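Beta-lactamase (Francisella tularensis subsp. tularensis, PDB 3P09) probably hydrolyses beta-lactam antibiotics to substituted beta-amino acids, as a class A beta-lactamase that would give the bacterium antibiotic resistance. Local coordinates at residues K29-K34 against E271-Q276; H59-S64 against N165-H170; I123-P128 against G227-T232; T176-I181 against G256-N261. All coordinates share one frame; numbering follows the deposited sequence. Where two conformers were deposited one is given.

Interaction 1 (K29-K34 against E271-Q276); sequences KNLENK and EEIIQQ
At the oxygen of the flat Q276 carboxamide, K34 NZ and L31 CD2 come from opposite sides of the amide plane. K34 NZ donates to Q276 OE1 at 2.8 Å, with a C=O...N angle of 118° and the donor tilted 32° from the plane. L31 CD2 lies 3.6 Å from the same OE1, and also rests 3.9 Å from Q276 CB. The amide nitrogen, at the other end of the group, is hydrogen-bonded to Y35 OH.

K34 reaches across because CG stands anti to its backbone N and the rest of the chain is extended, so that it meets Q276 at about a right angle. Beneath this polar bridge the packing is apolar. L31 CB touches I273 CG1 at 3.9 Å, while I273 CD1 reaches the L31 backbone oxygen at the same distance. The short helical segments run nearly antiparallel, at 163°, and their axes come within 10.8 Å. This pairs helix 24-35 with the start of the C-terminal helix 271-289, with I273 also resting on Y259 of strand 253-260. Two terminal helices side by side over one face of the sheet are a feature of the class A beta-lactamase fold.

Chemically, a lysine on OE1 and a tyrosine hydroxyl on NE2 give each end of the amide a polar partner, which should fix its rotation. The lysine bond sits at the exposed border of the contact, where solvent probably tempers its strength, and buried L31 and I273 supply the apolar part.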
# COMPACT_ATOMS: atom_id res chain seq x y z
N LYS A 29 -17.43 4.71 -13.70
CA LYS A 29 -18.72 5.17 -13.18
C LYS A 29 -19.75 4.04 -13.10
O LYS A 29 -20.55 3.98 -12.17
CB LYS A 29 -19.27 6.31 -14.05
CG LYS A 29 -20.62 6.84 -13.58
CD LYS A 29 -20.51 7.52 -12.22
CE LYS A 29 -21.87 8.06 -11.79
NZ LYS A 29 -21.79 8.93 -10.58
N ASN A 30 -19.73 3.13 -14.08
CA ASN A 30 -20.61 1.98 -14.03
C ASN A 30 -20.32 1.09 -12.82
O ASN A 30 -21.24 0.56 -12.20
CB ASN A 30 -20.55 1.17 -15.33
CG ASN A 30 -21.20 1.90 -16.50
OD1 ASN A 30 -22.02 2.81 -16.31
ND2 ASN A 30 -20.84 1.50 -17.72
N LEU A 31 -19.04 0.95 -12.47
CA LEU A 31 -18.68 0.17 -11.29
C LEU A 31 -19.26 0.79 -10.02
O LEU A 31 -19.73 0.08 -9.13
CB LEU A 31 -17.16 0.01 -11.17
CG LEU A 31 -16.44 -0.72 -12.30
CD1 LEU A 31 -14.93 -0.74 -12.03
CD2 LEU A 31 -16.97 -2.14 -12.45
N GLU A 32 -19.21 2.12 -9.94
CA GLU A 32 -19.76 2.84 -8.79
C GLU A 32 -21.27 2.65 -8.68
O GLU A 32 -21.80 2.42 -7.59
CB GLU A 32 -19.39 4.33 -8.85
CG GLU A 32 -17.94 4.57 -8.43
CD GLU A 32 -17.46 5.99 -8.69
OE1 GLU A 32 -18.09 6.72 -9.47
OE2 GLU A 32 -16.42 6.38 -8.10
N ASN A 33 -21.96 2.76 -9.81
CA ASN A 33 -23.40 2.55 -9.86
C ASN A 33 -23.77 1.14 -9.42
O ASN A 33 -24.77 0.92 -8.73
CB ASN A 33 -23.91 2.77 -11.28
CG ASN A 33 -23.88 4.23 -11.69
OD1 ASN A 33 -23.91 5.11 -10.84
ND2 ASN A 33 -23.82 4.48 -13.00
N LYS A 34 -22.95 0.19 -9.84
CA LYS A 34 -23.18 -1.21 -9.57
C LYS A 34 -22.98 -1.54 -8.09
O LYS A 34 -23.77 -2.29 -7.51
CB LYS A 34 -22.22 -2.04 -10.44
CG LYS A 34 -22.40 -3.54 -10.39
CD LYS A 34 -21.48 -4.19 -11.41
CE LYS A 34 -21.45 -5.71 -11.28
NZ LYS A 34 -20.30 -6.29 -12.02
N GLU A 271 -13.64 -6.91 -2.90
CA GLU A 271 -12.51 -7.20 -3.78
C GLU A 271 -12.93 -7.27 -5.25
O GLU A 271 -12.13 -7.02 -6.15
CB GLU A 271 -11.83 -8.51 -3.36
CG GLU A 271 -11.16 -8.45 -1.98
CD GLU A 271 -10.30 -9.68 -1.69
OE1 GLU A 271 -10.83 -10.81 -1.74
OE2 GLU A 271 -9.08 -9.52 -1.44
N GLU A 272 -14.19 -7.60 -5.49
CA GLU A 272 -14.64 -7.80 -6.87
C GLU A 272 -14.57 -6.51 -7.67
O GLU A 272 -14.24 -6.52 -8.86
CB GLU A 272 -16.06 -8.36 -6.91
CG GLU A 272 -16.41 -9.25 -5.73
CD GLU A 272 -16.48 -10.72 -6.09
OE1 GLU A 272 -17.07 -11.04 -7.15
OE2 GLU A 272 -15.93 -11.54 -5.32
N ILE A 273 -14.88 -5.38 -7.04
CA ILE A 273 -14.80 -4.13 -7.77
C ILE A 273 -13.36 -3.80 -8.17
O ILE A 273 -13.11 -3.30 -9.27
CB ILE A 273 -15.44 -2.96 -7.01
CG1 ILE A 273 -15.73 -1.82 -7.98
CG2 ILE A 273 -14.55 -2.49 -5.85
CD1 ILE A 273 -16.39 -0.61 -7.32
N ILE A 274 -12.41 -4.11 -7.29
CA ILE A 274 -11.01 -3.96 -7.62
C ILE A 274 -10.67 -4.87 -8.82
O ILE A 274 -10.00 -4.44 -9.76
CB ILE A 274 -10.08 -4.33 -6.43
CG1 ILE A 274 -10.53 -3.62 -5.16
CG2 ILE A 274 -8.63 -3.99 -6.76
CD1 ILE A 274 -10.42 -2.13 -5.22
N GLN A 275 -11.14 -6.11 -8.79
CA GLN A 275 -10.87 -7.02 -9.89
C GLN A 275 -11.35 -6.44 -11.21
O GLN A 275 -10.65 -6.47 -12.23
CB GLN A 275 -11.54 -8.37 -9.66
CG GLN A 275 -11.03 -9.08 -8.43
CD GLN A 275 -11.86 -10.29 -8.11
OE1 GLN A 275 -12.86 -10.56 -8.79
NE2 GLN A 275 -11.47 -11.03 -7.08
N GLN A 276 -12.55 -5.89 -11.20
CA GLN A 276 -13.16 -5.43 -12.43
C GLN A 276 -12.49 -4.15 -12.93
O GLN A 276 -12.24 -4.01 -14.13
CB GLN A 276 -14.67 -5.27 -12.24
CG GLN A 276 -15.39 -6.61 -12.08
CD GLN A 276 -16.77 -6.47 -11.48
OE1 GLN A 276 -17.56 -5.62 -11.89
NE2 GLN A 276 -17.07 -7.29 -10.48

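Interaction 2 (H59-S64 against N165-H170); sequences HFPICS and NYTQPH
With CG of N165 anti to its carbonyl carbon (chi1 -68°) and the amide turned by a chi2 of -50°, the OD1 atom faces the backbone of C63. T167 has a chi1 of 56°, which sets OG1 between its backbone N and carbonyl carbon and points it at the ring of P61. Both residues belong to a loop that resembles the omega loop of class A beta-lactamases: E161 precedes N165 by four residues, the spacing of the glutamate and asparagine of that loop in relatives, and N165 ND2 makes a weak hydrogen bond to E161 OE1.

No hydrogen bond joins the two segments. N165 OD1 lies 3.6 Å from C63 CA, and T167 OG1 meets P61 CG at 3.7 Å. The methyl of T167 sits a little farther off, CG2 to P61 CB measuring 4.1 Å, with the two side chains crossing at about a right angle. The contact is therefore van der Waals packing, running in two steps from P61 to C63, whose nearest CA partners are T167 and N165 respectively.

C63 adopts a positive phi just ahead of S64, and its sulfur is joined to C233 in a disulfide. S64 has the position of the nucleophilic serine of the SxxK motif in relatives, and its OG is hydrogen-bonded to K67 NZ; the loop thus packs directly against the chain entering that site. P61 O also receives a bond from N240 ND2. Closest to S64 itself comes the same amide oxygen, N165 OD1, standing 4.2 Å from S64 N.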
# COMPACT_ATOMS: atom_id res chain seq x y z
N HIS A 59 -10.22 11.58 -1.44
CA HIS A 59 -9.52 10.99 -0.30
C HIS A 59 -10.22 9.72 0.18
O HIS A 59 -11.44 9.71 0.40
CB HIS A 59 -9.38 11.99 0.85
CG HIS A 59 -8.39 13.09 0.59
ND1 HIS A 59 -7.18 13.16 1.24
CD2 HIS A 59 -8.44 14.17 -0.22
CE1 HIS A 59 -6.52 14.23 0.82
NE2 HIS A 59 -7.27 14.86 -0.07
N PHE A 60 -9.43 8.66 0.35
CA PHE A 60 -9.88 7.33 0.73
C PHE A 60 -9.13 6.88 1.99
O PHE A 60 -7.95 7.18 2.15
CB PHE A 60 -9.51 6.32 -0.37
CG PHE A 60 -10.25 6.51 -1.68
CD1 PHE A 60 -9.85 7.48 -2.59
CD2 PHE A 60 -11.33 5.70 -1.99
CE1 PHE A 60 -10.52 7.64 -3.79
CE2 PHE A 60 -12.02 5.85 -3.19
CZ PHE A 60 -11.62 6.83 -4.10
N PRO A 61 -9.78 6.11 2.86
CA PRO A 61 -9.04 5.47 3.96
C PRO A 61 -7.79 4.76 3.41
O PRO A 61 -7.89 4.02 2.43
CB PRO A 61 -10.03 4.43 4.49
CG PRO A 61 -11.39 5.02 4.17
CD PRO A 61 -11.21 5.73 2.83
N ILE A 62 -6.63 4.99 4.01
CA ILE A 62 -5.41 4.35 3.53
C ILE A 62 -5.29 2.92 4.07
O ILE A 62 -4.79 2.03 3.39
CB ILE A 62 -4.14 5.19 3.86
CG1 ILE A 62 -2.92 4.65 3.09
CG2 ILE A 62 -3.88 5.24 5.37
CD1 ILE A 62 -1.64 5.50 3.29
N CYS A 63 -5.78 2.68 5.28
CA CYS A 63 -5.73 1.35 5.86
C CYS A 63 -4.28 0.84 5.86
O CYS A 63 -3.34 1.63 5.99
CB CYS A 63 -6.65 0.39 5.08
SG CYS A 63 -8.31 1.06 4.71
N SER A 64 -4.10 -0.46 5.67
CA SER A 64 -2.78 -1.08 5.73
C SER A 64 -1.83 -0.65 4.62
O SER A 64 -0.65 -0.98 4.66
CB SER A 64 -2.90 -2.60 5.74
OG SER A 64 -3.24 -3.06 7.03
N ASN A 165 -7.01 2.43 10.99
CA ASN A 165 -8.12 1.95 10.18
C ASN A 165 -9.42 2.74 10.32
O ASN A 165 -10.35 2.57 9.54
CB ASN A 165 -8.39 0.48 10.50
CG ASN A 165 -7.27 -0.42 10.03
OD1 ASN A 165 -6.85 -0.33 8.89
ND2 ASN A 165 -6.78 -1.25 10.92
N TYR A 166 -9.48 3.60 11.33
CA TYR A 166 -10.73 4.30 11.64
C TYR A 166 -10.72 5.70 11.08
O TYR A 166 -9.83 6.50 11.37
CB TYR A 166 -10.94 4.37 13.14
CG TYR A 166 -10.56 3.09 13.84
CD1 TYR A 166 -10.87 1.86 13.27
CD2 TYR A 166 -9.89 3.11 15.06
CE1 TYR A 166 -10.51 0.68 13.90
CE2 TYR A 166 -9.54 1.94 15.70
CZ TYR A 166 -9.85 0.73 15.11
OH TYR A 166 -9.49 -0.43 15.75
N THR A 167 -11.70 5.99 10.24
CA THR A 167 -11.78 7.30 9.62
C THR A 167 -13.17 7.84 9.82
O THR A 167 -14.05 7.18 10.39
CB THR A 167 -11.49 7.22 8.09
OG1 THR A 167 -12.39 6.29 7.47
CG2 THR A 167 -10.06 6.76 7.83
N GLN A 168 -13.38 9.06 9.35
CA GLN A 168 -14.72 9.62 9.29
C GLN A 168 -14.92 10.15 7.88
O GLN A 168 -13.96 10.60 7.25
CB GLN A 168 -14.89 10.74 10.32
CG GLN A 168 -14.55 10.32 11.74
CD GLN A 168 -15.54 9.32 12.32
OE1 GLN A 168 -16.63 9.11 11.77
NE2 GLN A 168 -15.18 8.69 13.44
N PRO A 169 -16.15 10.07 7.37
CA PRO A 169 -16.45 10.41 5.97
C PRO A 169 -15.90 11.77 5.52
O PRO A 169 -15.41 11.87 4.41
CB PRO A 169 -17.98 10.41 5.94
CG PRO A 169 -18.38 9.47 7.03
CD PRO A 169 -17.36 9.66 8.11
N HIS A 170 -15.96 12.80 6.37
CA HIS A 170 -15.59 14.14 5.91
C HIS A 170 -14.24 14.62 6.41
O HIS A 170 -13.87 15.77 6.21
CB HIS A 170 -16.68 15.13 6.28
CG HIS A 170 -17.99 14.83 5.63
ND1 HIS A 170 -18.08 14.44 4.31
CD2 HIS A 170 -19.25 14.82 6.12
CE1 HIS A 170 -19.35 14.23 4.01
NE2 HIS A 170 -20.08 14.45 5.09

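Interaction 3 (I123-P128 against G227-T232); sequences ILSDSP and GDKTGT. With SO4 (sulfate ion), chain F.
The side chain of K229 bends twice, tucking its nitrogen between S125 and the backbone of its own strand. CG is anti to the backbone N, but turns at chi2 (75°) and chi4 (81°) break the extended chain, and CD passes 3.3 Å from I123 O. From there K229 NZ gives a weak bond to S125 OG at 3.0 Å and a second bond to T230 O at 2.9 Å. A water completes the grip: it accepts from K229 NZ at 2.6 Å and donates to I123 O, tying the end of helix 115-123 to the strand.

S125 has a positive phi (77°) as the C-prime residue of a Schellman motif, and its hydroxyl turns to the strand. Its OG donates to sulfate O3 at 2.7 Å. The strand holds the same ion from another side: T230 OG1 binds O4 at 2.6 Å and T232 OG1 binds O1 at the same distance, the latter hydroxyl being also hydrogen-bonded to R215.

The sulfate, probably from the crystallisation liquor, is bound where relatives receive the carboxylate of a beta-lactam. K229, T230 and G231 match the KTG motif on the edge strand, and S125 resembles the first serine of the SxN loop of relatives, whose asparagine position is S127 here; the two motifs border the active site of serine beta-lactamases.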
# COMPACT_ATOMS: atom_id res chain seq x y z
N ILE A 123 5.16 -5.64 4.97
CA ILE A 123 4.64 -5.62 3.60
C ILE A 123 3.63 -6.74 3.39
O ILE A 123 2.71 -6.62 2.59
CB ILE A 123 5.78 -5.73 2.58
CG1 ILE A 123 6.66 -4.47 2.64
CG2 ILE A 123 5.24 -5.96 1.18
CD1 ILE A 123 5.89 -3.15 2.39
N LEU A 124 3.81 -7.83 4.12
CA LEU A 124 2.82 -8.90 4.14
C LEU A 124 1.67 -8.56 5.10
O LEU A 124 0.83 -9.41 5.38
CB LEU A 124 3.46 -10.23 4.54
CG LEU A 124 3.90 -11.08 3.35
CD1 LEU A 124 5.01 -10.38 2.56
CD2 LEU A 124 4.33 -12.45 3.82
N SER A 125 1.67 -7.32 5.58
CA SER A 125 0.59 -6.77 6.41
C SER A 125 0.54 -7.21 7.90
O SER A 125 -0.48 -7.03 8.59
CB SER A 125 -0.79 -6.94 5.74
OG SER A 125 -1.55 -5.74 5.91
N ASP A 126 1.65 -7.76 8.39
CA ASP A 126 1.80 -8.12 9.80
C ASP A 126 1.69 -6.84 10.66
O ASP A 126 2.50 -5.92 10.53
CB ASP A 126 3.18 -8.78 9.98
CG ASP A 126 3.36 -9.44 11.34
OD1 ASP A 126 3.25 -8.75 12.37
OD2 ASP A 126 3.62 -10.67 11.36
N SER A 127 0.67 -6.78 11.51
CA SER A 127 0.39 -5.56 12.28
C SER A 127 1.41 -5.27 13.39
O SER A 127 1.91 -4.15 13.50
CB SER A 127 -1.04 -5.58 12.82
OG SER A 127 -1.98 -5.53 11.76
N PRO A 128 1.72 -6.27 14.22
CA PRO A 128 2.75 -6.00 15.22
C PRO A 128 4.07 -5.59 14.59
O PRO A 128 4.75 -4.74 15.15
CB PRO A 128 2.89 -7.33 15.93
CG PRO A 128 1.52 -7.96 15.80
CD PRO A 128 1.06 -7.57 14.43
N GLY A 227 4.08 -6.51 -8.00
CA GLY A 227 4.33 -6.46 -6.57
C GLY A 227 3.32 -5.47 -6.01
O GLY A 227 2.96 -4.53 -6.71
N ASP A 228 2.83 -5.66 -4.79
CA ASP A 228 1.73 -4.80 -4.33
C ASP A 228 1.58 -4.76 -2.83
O ASP A 228 2.11 -5.62 -2.13
CB ASP A 228 0.39 -5.26 -4.95
CG ASP A 228 -0.19 -6.48 -4.24
OD1 ASP A 228 -1.29 -6.38 -3.64
OD2 ASP A 228 0.44 -7.56 -4.27
N LYS A 229 0.85 -3.76 -2.35
CA LYS A 229 0.47 -3.70 -0.94
C LYS A 229 -1.02 -3.43 -0.88
O LYS A 229 -1.51 -2.47 -1.48
CB LYS A 229 1.20 -2.58 -0.20
CG LYS A 229 0.75 -2.46 1.27
CD LYS A 229 1.37 -3.60 2.10
CE LYS A 229 0.69 -3.75 3.47
NZ LYS A 229 -0.60 -4.54 3.33
N THR A 230 -1.74 -4.26 -0.13
CA THR A 230 -3.18 -4.11 0.02
C THR A 230 -3.54 -3.30 1.26
O THR A 230 -2.68 -2.97 2.09
CB THR A 230 -3.87 -5.48 0.09
OG1 THR A 230 -3.33 -6.22 1.19
CG2 THR A 230 -3.64 -6.25 -1.19
N GLY A 231 -4.82 -2.97 1.37
CA GLY A 231 -5.32 -2.34 2.57
C GLY A 231 -6.78 -2.69 2.71
O GLY A 231 -7.53 -2.67 1.73
N THR A 232 -7.20 -3.01 3.93
CA THR A 232 -8.57 -3.38 4.19
C THR A 232 -8.96 -2.86 5.58
O THR A 232 -8.58 -3.45 6.58
CB THR A 232 -8.73 -4.92 4.15
OG1 THR A 232 -8.01 -5.45 3.02
CG2 THR A 232 -10.18 -5.29 4.02
S SO4 F . -4.81 -5.94 4.56
O1 SO4 F . -5.92 -6.69 4.01
O2 SO4 F . -5.30 -4.88 5.44
O3 SO4 F . -3.98 -6.85 5.31
O4 SO4 F . -4.07 -5.33 3.47
O HOH W 1 0.07 -6.66 1.94

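Interaction 4 (T176-I181 against G256-N261); sequences TTPKAI and GILYTN
T177, whose carbonyl carbon rests on L258 CD1, heads a helix: its OG1 accepts from A180 N at 3.0 Å with an N-H...O angle of 158°. This is a side-chain N-cap, and the backbone bond from I181 N to T177 O follows directly behind it. T176 OG1, one residue earlier, is hydrogen-bonded to T155.

The capped turn is what L258 packs against. A chi1 of -44° puts CG anti to the carbonyl carbon, and the extended chi2 carries CD1 into the angle between the turn and the first residues of the helix. There CD1 lies 3.7 Å from P178 N and 3.9 Å from P178 CG, the leucine crossing the proline ring obliquely. T176 CG2 comes up at about a right angle, 4.2 Å from L258 CD1. I181, one helical turn on, adds its CG2 methyl at 4.3 Å from the same atom. A single methyl therefore meets T176, T177, P178 and I181 in apolar packing, with no hydrogen bond between the segments.

Farther along the strand, G256 faces the helix without a side chain, and P178 CA stands just 5.7 Å from G256 CA. F60 adds a further wall, touching both P178 and L258. The alternate residues I257 and Y259 turn to the other face, onto helix 271-289. The strand thus belongs to the central sheet of the alpha/beta domain, with the C-terminal helix on one face and, on the other, a helix that in class A beta-lactamases belongs to the all-alpha domain.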
# COMPACT_ATOMS: atom_id res chain seq x y z
N THR A 176 -5.64 8.93 2.04
CA THR A 176 -4.71 9.36 1.00
C THR A 176 -5.53 9.50 -0.29
O THR A 176 -6.73 9.23 -0.28
CB THR A 176 -3.57 8.32 0.83
OG1 THR A 176 -2.63 8.78 -0.16
CG2 THR A 176 -4.13 6.97 0.40
N THR A 177 -4.89 9.92 -1.39
CA THR A 177 -5.57 9.98 -2.69
C THR A 177 -4.93 8.96 -3.63
O THR A 177 -3.76 8.59 -3.44
CB THR A 177 -5.42 11.37 -3.37
OG1 THR A 177 -4.02 11.64 -3.58
CG2 THR A 177 -6.05 12.49 -2.51
N PRO A 178 -5.67 8.50 -4.65
CA PRO A 178 -5.04 7.58 -5.60
C PRO A 178 -3.77 8.19 -6.22
O PRO A 178 -2.78 7.50 -6.39
CB PRO A 178 -6.13 7.38 -6.66
CG PRO A 178 -7.45 7.59 -5.91
CD PRO A 178 -7.11 8.71 -4.92
N LYS A 179 -3.80 9.47 -6.52
CA LYS A 179 -2.64 10.10 -7.15
C LYS A 179 -1.43 10.08 -6.22
O LYS A 179 -0.34 9.66 -6.60
CB LYS A 179 -2.99 11.54 -7.57
CG LYS A 179 -1.93 12.25 -8.39
CD LYS A 179 -2.40 13.65 -8.80
CE LYS A 179 -1.32 14.39 -9.57
NZ LYS A 179 -1.74 15.77 -9.97
N ALA A 180 -1.63 10.50 -4.97
CA ALA A 180 -0.52 10.64 -4.04
C ALA A 180 0.12 9.29 -3.74
O ALA A 180 1.35 9.15 -3.75
CB ALA A 180 -0.97 11.34 -2.74
N ILE A 181 -0.71 8.30 -3.44
CA ILE A 181 -0.21 7.02 -2.99
C ILE A 181 0.46 6.27 -4.14
O ILE A 181 1.40 5.53 -3.92
CB ILE A 181 -1.31 6.15 -2.37
CG1 ILE A 181 -0.68 5.06 -1.50
CG2 ILE A 181 -2.23 5.55 -3.45
CD1 ILE A 181 0.05 5.64 -0.29
N GLY A 256 -2.63 2.43 -8.60
CA GLY A 256 -3.34 2.46 -7.33
C GLY A 256 -4.84 2.39 -7.59
O GLY A 256 -5.34 3.12 -8.44
N ILE A 257 -5.53 1.49 -6.89
CA ILE A 257 -6.99 1.41 -6.94
C ILE A 257 -7.53 1.41 -5.52
O ILE A 257 -7.20 0.51 -4.73
CB ILE A 257 -7.46 0.13 -7.67
CG1 ILE A 257 -6.87 0.05 -9.08
CG2 ILE A 257 -8.98 0.09 -7.71
CD1 ILE A 257 -7.22 -1.23 -9.82
N LEU A 258 -8.30 2.44 -5.16
CA LEU A 258 -8.83 2.57 -3.81
C LEU A 258 -10.34 2.57 -3.90
O LEU A 258 -10.92 3.12 -4.85
CB LEU A 258 -8.34 3.87 -3.15
CG LEU A 258 -6.85 4.19 -3.36
CD1 LEU A 258 -6.49 5.51 -2.70
CD2 LEU A 258 -5.93 3.10 -2.85
N TYR A 259 -11.00 1.94 -2.94
CA TYR A 259 -12.45 1.86 -2.99
C TYR A 259 -12.99 2.11 -1.59
O TYR A 259 -12.45 1.58 -0.62
CB TYR A 259 -12.93 0.49 -3.52
CG TYR A 259 -14.42 0.34 -3.38
CD1 TYR A 259 -15.28 1.04 -4.21
CD2 TYR A 259 -14.98 -0.48 -2.40
CE1 TYR A 259 -16.66 0.93 -4.07
CE2 TYR A 259 -16.36 -0.60 -2.26
CZ TYR A 259 -17.20 0.12 -3.10
OH TYR A 259 -18.57 0.03 -2.98
N THR A 260 -14.04 2.92 -1.49
CA THR A 260 -14.70 3.12 -0.21
C THR A 260 -16.16 3.50 -0.42
O THR A 260 -16.53 4.05 -1.46
CB THR A 260 -13.97 4.19 0.65
OG1 THR A 260 -14.44 4.14 2.00
CG2 THR A 260 -14.19 5.58 0.09
N ASN A 261 -16.99 3.17 0.56
CA ASN A 261 -18.38 3.61 0.57
C ASN A 261 -18.54 4.50 1.79
O ASN A 261 -18.76 4.01 2.89
CB ASN A 261 -19.34 2.40 0.63
CG ASN A 261 -20.81 2.80 0.63
OD1 ASN A 261 -21.16 3.98 0.77
ND2 ASN A 261 -21.69 1.80 0.51

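Interaction 1 closes the longest loop, and the other three are nested inside it. Interactions 1 and 4 lie with centres 14 Å apart and touch through strand 253-260, where I273 CD1 meets Y259 CE1 at 3.6 Å. Interaction 4 joins interaction 2, whose centre is 10 Å away, by a probable backbone hydrogen bond from F60 N to T176 O at 2.8 Å, which pairs strands 60-61 and 175-176. Interactions 2 and 3 cross along the chain and meet near S64, S125 and K229, the likely catalytic site. Interactions 3 and 4 share the five-stranded sheet. The contacts thus run from the paired terminal helices, through the sheet, to the probable active site.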